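Long-range contacts in metallo-beta-lactamase family protein (Staphylococcus aureus, PDB 3R2U), which binds an iron(III) ion in a metallo-beta-lactamase fold and, carrying a rhodanese-like domain, probably acts in sulfur metabolism rather than on beta-lactams: residues T74-T79 / A98-S103; I53-D58 / S87-V92; T295-F300 / D336-L341. All coordinates share one frame; numbering follows the deposited sequence.

Interaction 1 of 3, residues T74-T79 / A98-S103; sequences THAAET and ANIYVS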
loop_
_atom_site.group_PDB
_atom_site.type_symbol
_atom_site.label_atom_id
_atom_site.label_comp_id
_atom_site.label_asym_id
_atom_site.label_seq_id
_atom_site.Cartn_x
_atom_site.Cartn_y
_atom_site.Cartn_z
ATOM N N THR A 74 21.375 -18.444 -2.112
ATOM C CA THR A 74 21.944 -19.694 -2.582
ATOM C C THR A 74 21.880 -20.778 -1.512
ATOM O O THR A 74 22.144 -21.929 -1.784
ATOM C CB THR A 74 23.427 -19.480 -2.931
ATOM O OG1 THR A 74 24.064 -18.783 -1.842
ATOM C CG2 THR A 74 23.583 -18.646 -4.228
ATOM N N HIS A 75 21.515 -20.404 -0.286
ATOM C CA HIS A 75 21.514 -21.331 0.837
ATOM C C HIS A 75 20.372 -21.055 1.809
ATOM O O HIS A 75 19.870 -19.928 1.891
ATOM C CB HIS A 75 22.790 -21.155 1.691
ATOM C CG HIS A 75 24.091 -21.379 0.969
ATOM N ND1 HIS A 75 24.599 -20.491 0.043
ATOM C CD2 HIS A 75 25.041 -22.332 1.132
ATOM C CE1 HIS A 75 25.776 -20.922 -0.378
ATOM N NE2 HIS A 75 26.064 -22.041 0.262
ATOM N N ALA A 76 19.993 -22.097 2.548
ATOM C CA ALA A 76 19.069 -21.972 3.679
ATOM C C ALA A 76 19.370 -23.093 4.670
ATOM O O ALA A 76 19.751 -24.194 4.291
ATOM C CB ALA A 76 17.611 -22.016 3.242
ATOM N N ALA A 77 19.175 -22.808 5.941
ATOM C CA ALA A 77 19.417 -23.765 6.979
ATOM C C ALA A 77 18.314 -23.600 8.000
ATOM O O ALA A 77 17.708 -22.532 8.133
ATOM C CB ALA A 77 20.801 -23.535 7.628
ATOM N N GLU A 78 18.078 -24.671 8.725
ATOM C CA GLU A 78 17.058 -24.730 9.689
ATOM C C GLU A 78 17.624 -25.313 10.987
ATOM O O GLU A 78 18.318 -26.315 10.962
ATOM C CB GLU A 78 15.961 -25.616 9.085
ATOM C CG GLU A 78 14.816 -25.855 9.930
ATOM C CD GLU A 78 13.624 -26.329 9.120
ATOM O OE1 GLU A 78 13.002 -25.484 8.423
ATOM O OE2 GLU A 78 13.291 -27.531 9.229
ATOM N N THR A 79 17.282 -24.715 12.118
ATOM C CA THR A 79 17.814 -25.161 13.401
ATOM C C THR A 79 17.240 -26.475 13.948
ATOM O O THR A 79 17.931 -27.202 14.671
ATOM C CB THR A 79 17.686 -24.053 14.454
ATOM O OG1 THR A 79 16.308 -23.701 14.645
ATOM C CG2 THR A 79 18.468 -22.779 13.986
ATOM N N ALA A 98 18.218 -23.682 -4.173
ATOM C CA ALA A 98 19.281 -23.403 -3.220
ATOM C C ALA A 98 19.708 -24.675 -2.494
ATOM O O ALA A 98 18.968 -25.677 -2.454
ATOM C CB ALA A 98 18.804 -22.366 -2.205
ATOM N N ASN A 99 20.923 -24.653 -1.960
ATOM C CA ASN A 99 21.387 -25.739 -1.111
ATOM C C ASN A 99 20.718 -25.556 0.241
ATOM O O ASN A 99 20.686 -24.442 0.753
ATOM C CB ASN A 99 22.897 -25.689 -0.950
ATOM C CG ASN A 99 23.621 -26.107 -2.215
ATOM O OD1 ASN A 99 24.390 -25.355 -2.773
ATOM N ND2 ASN A 99 23.331 -27.286 -2.687
ATOM N N ILE A 100 20.144 -26.619 0.796
ATOM C CA ILE A 100 19.534 -26.531 2.112
ATOM C C ILE A 100 20.219 -27.464 3.090
ATOM O O ILE A 100 20.702 -28.528 2.721
ATOM C CB ILE A 100 18.007 -26.725 2.088
ATOM C CG1 ILE A 100 17.630 -28.119 1.572
ATOM C CG2 ILE A 100 17.374 -25.624 1.203
ATOM C CD1 ILE A 100 16.167 -28.476 1.860
ATOM N N TYR A 101 20.278 -27.016 4.340
ATOM C CA TYR A 101 20.981 -27.701 5.411
ATOM C C TYR A 101 20.037 -27.878 6.574
ATOM O O TYR A 101 19.482 -26.902 7.089
ATOM C CB TYR A 101 22.210 -26.868 5.834
ATOM C CG TYR A 101 23.133 -26.607 4.657
ATOM C CD1 TYR A 101 22.837 -25.603 3.738
ATOM C CD2 TYR A 101 24.269 -27.377 4.443
ATOM C CE1 TYR A 101 23.636 -25.368 2.656
ATOM C CE2 TYR A 101 25.091 -27.149 3.340
ATOM C CZ TYR A 101 24.765 -26.138 2.455
ATOM O OH TYR A 101 25.541 -25.876 1.349
ATOM N N VAL A 102 19.808 -29.134 6.946
ATOM C CA VAL A 102 18.958 -29.448 8.066
ATOM C C VAL A 102 19.688 -30.494 8.910
ATOM O O VAL A 102 20.618 -31.152 8.448
ATOM C CB VAL A 102 17.581 -29.979 7.628
ATOM C CG1 VAL A 102 16.859 -28.959 6.736
ATOM C CG2 VAL A 102 17.713 -31.327 6.948
ATOM N N SER A 103 19.270 -30.638 10.154
ATOM C CA SER A 103 19.908 -31.574 11.038
ATOM C C SER A 103 19.778 -33.055 10.660
ATOM O O SER A 103 18.679 -33.564 10.390
ATOM C CB SER A 103 19.386 -31.383 12.466
ATOM O OG SER A 103 19.987 -32.334 13.361
HETATM O O HOH W 1 28.101 -24.334 0.971
HETATM O O HOH W 2 17.307 -28.846 11.337
#
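Y101 lays the rim of its ring beside that of H75, neither ring over the other's face: the planes are 14° apart, the centroids 6.0 Å, and Y101 OH approaches H75 CD2 to 3.6 Å. The pair sits on one face of the parallel strands 72-77 and 99-103, which helix 89-96 links as a beta-alpha-beta unit of the metallo-beta-lactamase fold. With CG anti to the carbonyl carbon in both residues (chi1 -59° for H75, -57° for Y101), both rings leave their strands on the same face of the sheet, crossing obliquely. One water bridges H75 NE2 and Y101 OH, while H75 ND1 hydrogen-bonds T74 OG1 at 2.6 Å in the ring plane; these two bonds fix the imidazole's rotation. The phenol ring also brings its edge to the backbone, with CD1 3.4 Å from A76 O. Four backbone bonds join the strands: N99 N to T74 O, A76 N to N99 O, Y101 N to A76 O and E78 N to Y101 O. On the other face A76 CB meets I100 CG2, and I89 and V92 of helix 89-96 cover A76. E78 turns its carboxylate out of the pair, probably to S87, and to Y112. Where direct pairing ends, a second water donates to E78 O at 2.8 Å and accepts from S103 N at 2.9 Å.

Interaction 2 of 3, residues I53-D58 / S87-V92; sequences IDPIRD and SGIRDV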
loop_
_atom_site.group_PDB
_atom_site.type_symbol
_atom_site.label_atom_id
_atom_site.label_comp_id
_atom_site.label_asym_id
_atom_site.label_seq_id
_atom_site.Cartn_x
_atom_site.Cartn_y
_atom_site.Cartn_z
ATOM N N ILE A 53 18.216 -18.344 7.438
ATOM C CA ILE A 53 18.141 -19.250 8.589
ATOM C C ILE A 53 16.705 -19.232 9.144
ATOM O O ILE A 53 16.139 -18.158 9.403
ATOM C CB ILE A 53 19.150 -18.870 9.666
ATOM C CG1 ILE A 53 20.566 -19.080 9.104
ATOM C CG2 ILE A 53 18.926 -19.720 10.913
ATOM C CD1 ILE A 53 21.623 -18.591 9.986
ATOM N N ASP A 54 16.140 -20.427 9.317
ATOM C CA ASP A 54 14.770 -20.641 9.757
ATOM C C ASP A 54 13.723 -19.902 8.899
ATOM O O ASP A 54 12.893 -19.172 9.406
ATOM C CB ASP A 54 14.611 -20.350 11.271
ATOM C CG ASP A 54 15.244 -21.447 12.160
ATOM O OD1 ASP A 54 15.492 -22.566 11.636
ATOM O OD2 ASP A 54 15.442 -21.208 13.395
ATOM N N PRO A 55 13.736 -20.138 7.587
ATOM C CA PRO A 55 12.785 -19.444 6.745
ATOM C C PRO A 55 11.337 -19.819 6.957
ATOM O O PRO A 55 11.029 -20.966 7.243
ATOM C CB PRO A 55 13.177 -19.896 5.344
ATOM C CG PRO A 55 13.824 -21.240 5.553
ATOM C CD PRO A 55 14.586 -21.055 6.814
ATOM N N ILE A 56 10.465 -18.820 6.809
ATOM C CA ILE A 56 9.035 -19.018 6.827
ATOM C C ILE A 56 8.672 -19.434 5.388
ATOM O O ILE A 56 9.552 -19.477 4.522
ATOM C CB ILE A 56 8.273 -17.758 7.287
ATOM C CG1 ILE A 56 8.550 -16.551 6.376
ATOM C CG2 ILE A 56 8.679 -17.418 8.720
ATOM C CD1 ILE A 56 7.594 -15.378 6.616
ATOM N N ARG A 57 7.396 -19.733 5.136
ATOM C CA ARG A 57 6.959 -20.210 3.812
ATOM C C ARG A 57 6.942 -19.150 2.716
ATOM O O ARG A 57 7.164 -19.459 1.539
ATOM C CB ARG A 57 5.554 -20.815 3.894
ATOM C CG ARG A 57 5.490 -22.146 4.505
ATOM C CD ARG A 57 4.050 -22.598 4.562
ATOM N NE ARG A 57 3.543 -23.148 3.310
ATOM C CZ ARG A 57 2.253 -23.217 2.988
ATOM N NH1 ARG A 57 1.320 -22.676 3.785
ATOM N NH2 ARG A 57 1.886 -23.797 1.858
ATOM N N ASP A 58 6.600 -17.922 3.098
ATOM C CA ASP A 58 6.583 -16.805 2.165
ATOM C C ASP A 58 8.003 -16.267 2.124
ATOM O O ASP A 58 8.505 -15.740 3.122
ATOM C CB ASP A 58 5.588 -15.766 2.637
ATOM C CG ASP A 58 5.627 -14.508 1.836
ATOM O OD1 ASP A 58 6.427 -14.398 0.892
ATOM O OD2 ASP A 58 4.857 -13.599 2.194
ATOM N N SER A 87 7.730 -24.454 8.175
ATOM C CA SER A 87 9.023 -24.194 7.557
ATOM C C SER A 87 8.952 -23.930 6.062
ATOM O O SER A 87 8.271 -24.643 5.326
ATOM C CB SER A 87 9.922 -25.409 7.742
ATOM O OG SER A 87 11.115 -25.278 6.985
ATOM N N GLY A 88 9.703 -22.932 5.611
ATOM C CA GLY A 88 9.825 -22.672 4.179
ATOM C C GLY A 88 11.067 -23.337 3.568
ATOM O O GLY A 88 11.375 -23.119 2.406
ATOM N N ILE A 89 11.745 -24.217 4.312
ATOM C CA ILE A 89 13.022 -24.770 3.829
ATOM C C ILE A 89 12.892 -25.593 2.543
ATOM O O ILE A 89 13.755 -25.496 1.667
ATOM C CB ILE A 89 13.807 -25.561 4.926
ATOM C CG1 ILE A 89 15.293 -25.692 4.558
ATOM C CG2 ILE A 89 13.217 -26.944 5.154
ATOM C CD1 ILE A 89 16.163 -24.669 5.129
ATOM N N ARG A 90 11.845 -26.404 2.431
ATOM C CA ARG A 90 11.632 -27.176 1.222
ATOM C C ARG A 90 11.291 -26.235 0.056
ATOM O O ARG A 90 11.701 -26.471 -1.077
ATOM C CB ARG A 90 10.536 -28.224 1.426
ATOM C CG ARG A 90 10.930 -29.371 2.387
ATOM C CD ARG A 90 9.772 -30.337 2.546
ATOM N NE ARG A 90 10.026 -31.384 3.534
ATOM C CZ ARG A 90 9.936 -31.224 4.855
ATOM N NH1 ARG A 90 10.173 -32.249 5.657
ATOM N NH2 ARG A 90 9.622 -30.045 5.379
ATOM N N ASP A 91 10.546 -25.169 0.339
ATOM C CA ASP A 91 10.196 -24.174 -0.689
ATOM C C ASP A 91 11.474 -23.520 -1.216
ATOM O O ASP A 91 11.591 -23.241 -2.421
ATOM C CB ASP A 91 9.247 -23.083 -0.148
ATOM C CG ASP A 91 7.805 -23.565 0.022
ATOM O OD1 ASP A 91 7.558 -24.596 0.709
ATOM O OD2 ASP A 91 6.901 -22.861 -0.527
ATOM N N VAL A 92 12.430 -23.268 -0.318
ATOM C CA VAL A 92 13.701 -22.663 -0.729
ATOM C C VAL A 92 14.451 -23.569 -1.722
ATOM O O VAL A 92 14.899 -23.117 -2.766
ATOM C CB VAL A 92 14.610 -22.347 0.470
ATOM C CG1 VAL A 92 16.026 -21.984 -0.003
ATOM C CG2 VAL A 92 13.999 -21.240 1.290
HETATM O O HOH W 3 5.331 -25.094 2.051
HETATM O O HOH W 4 7.465 -20.041 -1.020
#
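The backbone of P55-R57 runs close against the start of helix 89-96, R57 CA lying 3.8 Å from G88 CA at the N-cap position, and G88 N donates a nearly straight bond (168°) to P55 O at 2.9 Å, arriving from above the carbonyl plane. This joins the loop after strand 49-53 to the start of helix 89-96 in the metallo-beta-lactamase fold, a few residues after the iron ligand H80. G88 has no side chain, and its CA therefore settles 3.2 Å from I56 O in a CA-H...O contact. Beside it S87 forms an ST turn: its OG accepts from I89 N, tying down the first turn of the helix, with E78 as its probable partner outside the two segments. P55 CG packs against the helix start, 3.8 Å from I89 N and 4.2 Å from I89 CD1, with V92 CG2 slightly farther along the same apolar patch. Here the loop faces the side of the helix whose I89 and V92 also reach A76 and I100 of the sheet. R57 CG rests 3.8 Å from S87 O; the chain then bends at chi3 (81°) to carry the guanidinium to D361, its salt-bridge partner. No direct hydrogen bond or salt bridge joins R57 and D91; two waters bridge them. One lies between R57 NE, whose N-H it accepts, and D91 OD1. D91 OD2 has a protein partner as well, Y284 N. A further water donates to R57 O at 2.6 Å and to D91 OD2 at 2.9 Å.

Interaction 3 of 3, residues T295-F300 / D336-L341; sequences TNRLTF and DQEINL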
loop_
_atom_site.group_PDB
_atom_site.type_symbol
_atom_site.label_atom_id
_atom_site.label_comp_id
_atom_site.label_asym_id
_atom_site.label_seq_id
_atom_site.Cartn_x
_atom_site.Cartn_y
_atom_site.Cartn_z
ATOM N N THR A 295 -22.427 -21.496 5.012
ATOM C CA THR A 295 -22.206 -21.102 6.398
ATOM C C THR A 295 -22.107 -22.309 7.366
ATOM O O THR A 295 -22.121 -22.123 8.577
ATOM C CB THR A 295 -23.331 -20.196 6.897
ATOM O OG1 THR A 295 -24.583 -20.869 6.728
ATOM C CG2 THR A 295 -23.365 -18.859 6.119
ATOM N N ASN A 296 -22.031 -23.511 6.778
ATOM C CA ASN A 296 -21.893 -24.780 7.490
ATOM C C ASN A 296 -20.424 -25.192 7.557
ATOM O O ASN A 296 -20.019 -26.281 7.120
ATOM C CB ASN A 296 -22.736 -25.846 6.790
ATOM C CG ASN A 296 -24.208 -25.497 6.817
ATOM O OD1 ASN A 296 -24.918 -25.605 5.817
ATOM N ND2 ASN A 296 -24.656 -25.007 7.958
ATOM N N ARG A 297 -19.627 -24.289 8.100
ATOM C CA ARG A 297 -18.219 -24.531 8.264
ATOM C C ARG A 297 -17.770 -23.897 9.545
ATOM O O ARG A 297 -18.384 -22.955 10.046
ATOM C CB ARG A 297 -17.398 -23.899 7.140
ATOM C CG ARG A 297 -17.577 -24.501 5.792
ATOM C CD ARG A 297 -16.459 -24.011 4.881
ATOM N NE ARG A 297 -16.579 -24.541 3.539
ATOM C CZ ARG A 297 -16.956 -23.832 2.483
ATOM N NH1 ARG A 297 -17.213 -22.534 2.597
ATOM N NH2 ARG A 297 -17.040 -24.427 1.297
ATOM N N LEU A 298 -16.666 -24.397 10.058
ATOM C CA LEU A 298 -16.075 -23.816 11.232
ATOM C C LEU A 298 -15.780 -22.391 10.770
ATOM O O LEU A 298 -15.207 -22.202 9.690
ATOM C CB LEU A 298 -14.788 -24.561 11.543
ATOM C CG LEU A 298 -13.902 -24.038 12.665
ATOM C CD1 LEU A 298 -14.713 -23.933 13.950
ATOM C CD2 LEU A 298 -12.702 -24.981 12.806
ATOM N N THR A 299 -16.206 -21.395 11.549
ATOM C CA THR A 299 -16.060 -19.994 11.165
ATOM C C THR A 299 -15.437 -19.111 12.253
ATOM O O THR A 299 -15.885 -19.131 13.390
ATOM C CB THR A 299 -17.445 -19.419 10.814
ATOM O OG1 THR A 299 -18.030 -20.183 9.756
ATOM C CG2 THR A 299 -17.342 -17.991 10.400
ATOM N N PHE A 300 -14.441 -18.305 11.887
ATOM C CA PHE A 300 -13.767 -17.411 12.839
ATOM C C PHE A 300 -14.025 -15.941 12.501
ATOM O O PHE A 300 -13.879 -15.512 11.354
ATOM C CB PHE A 300 -12.258 -17.675 12.865
ATOM C CG PHE A 300 -11.897 -19.053 13.354
ATOM C CD1 PHE A 300 -12.045 -19.383 14.690
ATOM C CD2 PHE A 300 -11.431 -20.020 12.484
ATOM C CE1 PHE A 300 -11.740 -20.649 15.148
ATOM C CE2 PHE A 300 -11.099 -21.295 12.948
ATOM C CZ PHE A 300 -11.259 -21.606 14.268
ATOM N N ASP A 336 -7.911 -30.294 9.243
ATOM C CA ASP A 336 -8.615 -31.246 8.396
ATOM C C ASP A 336 -9.902 -30.677 7.808
ATOM O O ASP A 336 -10.633 -31.396 7.108
ATOM C CB ASP A 336 -8.950 -32.507 9.210
ATOM C CG ASP A 336 -7.704 -33.162 9.832
ATOM O OD1 ASP A 336 -6.635 -33.104 9.227
ATOM O OD2 ASP A 336 -7.799 -33.764 10.916
ATOM N N GLN A 337 -10.222 -29.419 8.116
ATOM C CA GLN A 337 -11.452 -28.829 7.586
ATOM C C GLN A 337 -11.203 -27.505 6.893
ATOM O O GLN A 337 -10.260 -26.786 7.211
ATOM C CB GLN A 337 -12.460 -28.572 8.715
ATOM C CG GLN A 337 -12.850 -29.799 9.512
ATOM C CD GLN A 337 -13.945 -29.528 10.542
ATOM O OE1 GLN A 337 -14.661 -28.515 10.476
ATOM N NE2 GLN A 337 -14.111 -30.464 11.474
ATOM N N GLU A 338 -12.069 -27.199 5.952
ATOM C CA GLU A 338 -12.085 -25.898 5.307
ATOM C C GLU A 338 -12.817 -24.964 6.273
ATOM O O GLU A 338 -13.796 -25.350 6.911
ATOM C CB GLU A 338 -12.819 -25.952 3.969
ATOM C CG GLU A 338 -12.251 -26.980 2.986
ATOM C CD GLU A 338 -12.936 -26.913 1.606
ATOM O OE1 GLU A 338 -13.392 -27.969 1.113
ATOM O OE2 GLU A 338 -13.035 -25.807 1.027
ATOM N N ILE A 339 -12.356 -23.726 6.348
ATOM C CA ILE A 339 -12.864 -22.761 7.309
ATOM C C ILE A 339 -13.293 -21.455 6.663
ATOM O O ILE A 339 -12.727 -21.059 5.652
ATOM C CB ILE A 339 -11.711 -22.508 8.313
ATOM C CG1 ILE A 339 -11.518 -23.763 9.159
ATOM C CG2 ILE A 339 -11.923 -21.268 9.150
ATOM C CD1 ILE A 339 -10.203 -23.841 9.893
ATOM N N ASN A 340 -14.333 -20.820 7.209
ATOM C CA ASN A 340 -14.742 -19.481 6.776
ATOM C C ASN A 340 -14.248 -18.434 7.774
ATOM O O ASN A 340 -14.092 -18.716 8.966
ATOM C CB ASN A 340 -16.260 -19.338 6.704
ATOM C CG ASN A 340 -16.885 -20.071 5.539
ATOM O OD1 ASN A 340 -16.226 -20.425 4.572
ATOM N ND2 ASN A 340 -18.179 -20.259 5.613
ATOM N N LEU A 341 -14.023 -17.228 7.275
ATOM C CA LEU A 341 -13.644 -16.113 8.088
ATOM C C LEU A 341 -14.689 -15.017 7.949
ATOM O O LEU A 341 -15.319 -14.882 6.898
ATOM C CB LEU A 341 -12.284 -15.567 7.659
ATOM C CG LEU A 341 -11.114 -16.507 7.768
ATOM C CD1 LEU A 341 -9.822 -15.828 7.238
ATOM C CD2 LEU A 341 -10.979 -17.015 9.248
HETATM O O HOH W 5 -15.436 -26.622 8.750
HETATM O O HOH W 6 -19.682 -19.326 7.858
#
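Backbone pairing comes first: N340 N donates to L298 O and F300 N to N340 O, both at 3.0 Å, so N340 is gripped through its N-H and its C=O by the parallel neighbour. Strands 298-301 and 339-342 are the two central strands of a four-stranded parallel sheet, flanked by 317-318 and 363-367, which may be a further, rhodanese-like alpha/beta unit. The apolar contacts lie on the face of L298, F300, I339 and L341. L298 and I339 run side by side, pointing the same way, with L298 CD2 4.0 Å from I339 CD1. F300 reaches across I339, its CD2 3.6 Å from I339 CG2, while L341 CD2 comes to the edge of the F300 ring and touches F300 CB. A351 and T352 of helix 345-356 pack against L341. Polar groups take the opposite face. T299 OG1, turned beside its own backbone N (chi1 -58°), donates to R297 O at 2.8 Å and lies 3.6 Å from N340 CB; a water donates to this hydroxyl and accepts from N340 ND2, whose protein partner is N294 O. R297 is modelled in two conformers; in one, NH1 donates to N340 OD1 at 3.1 Å on a lone pair, the guanidinium and amide planes 83° apart, so this bond is at best partly occupied. E338 is no salt-bridge partner: its OE2 stays 4.2 Å from R297 NH2, well out of the guanidinium plane. At the start of the pairing, with L298 N and E338 O 4.4 Å apart, another water accepts from L298 N and donates to Q337 OE1 and E338 O. The chemistry divides by face, an apolar side covered by helix 345-356 at L341 and a polar side where N340 is bonded through backbone, amide and a water.

In the fold
Interactions 1 and 2 form one continuous region, their centres 9 Å apart. Helix 89-96, which begins in interaction 2, leads into strand 99-103 of interaction 1, and A76 CB packs 3.6 Å from I89 CD1; T79 N lies 2.8 Å from D54 OD1, a probable hydrogen bond. Both lie near the iron site of H80, H143 and D169 without supplying a ligand: the side chain of E78 lies about 9 Å from the metal and that of S87 about 11 Å. Interaction 3 belongs to a separate sheet, its centre about 35 Å from that of interaction 1 and 27 Å from that of interaction 2. R57 nevertheless reaches toward that part of the chain through its salt bridge to D361, just before strand 363-367.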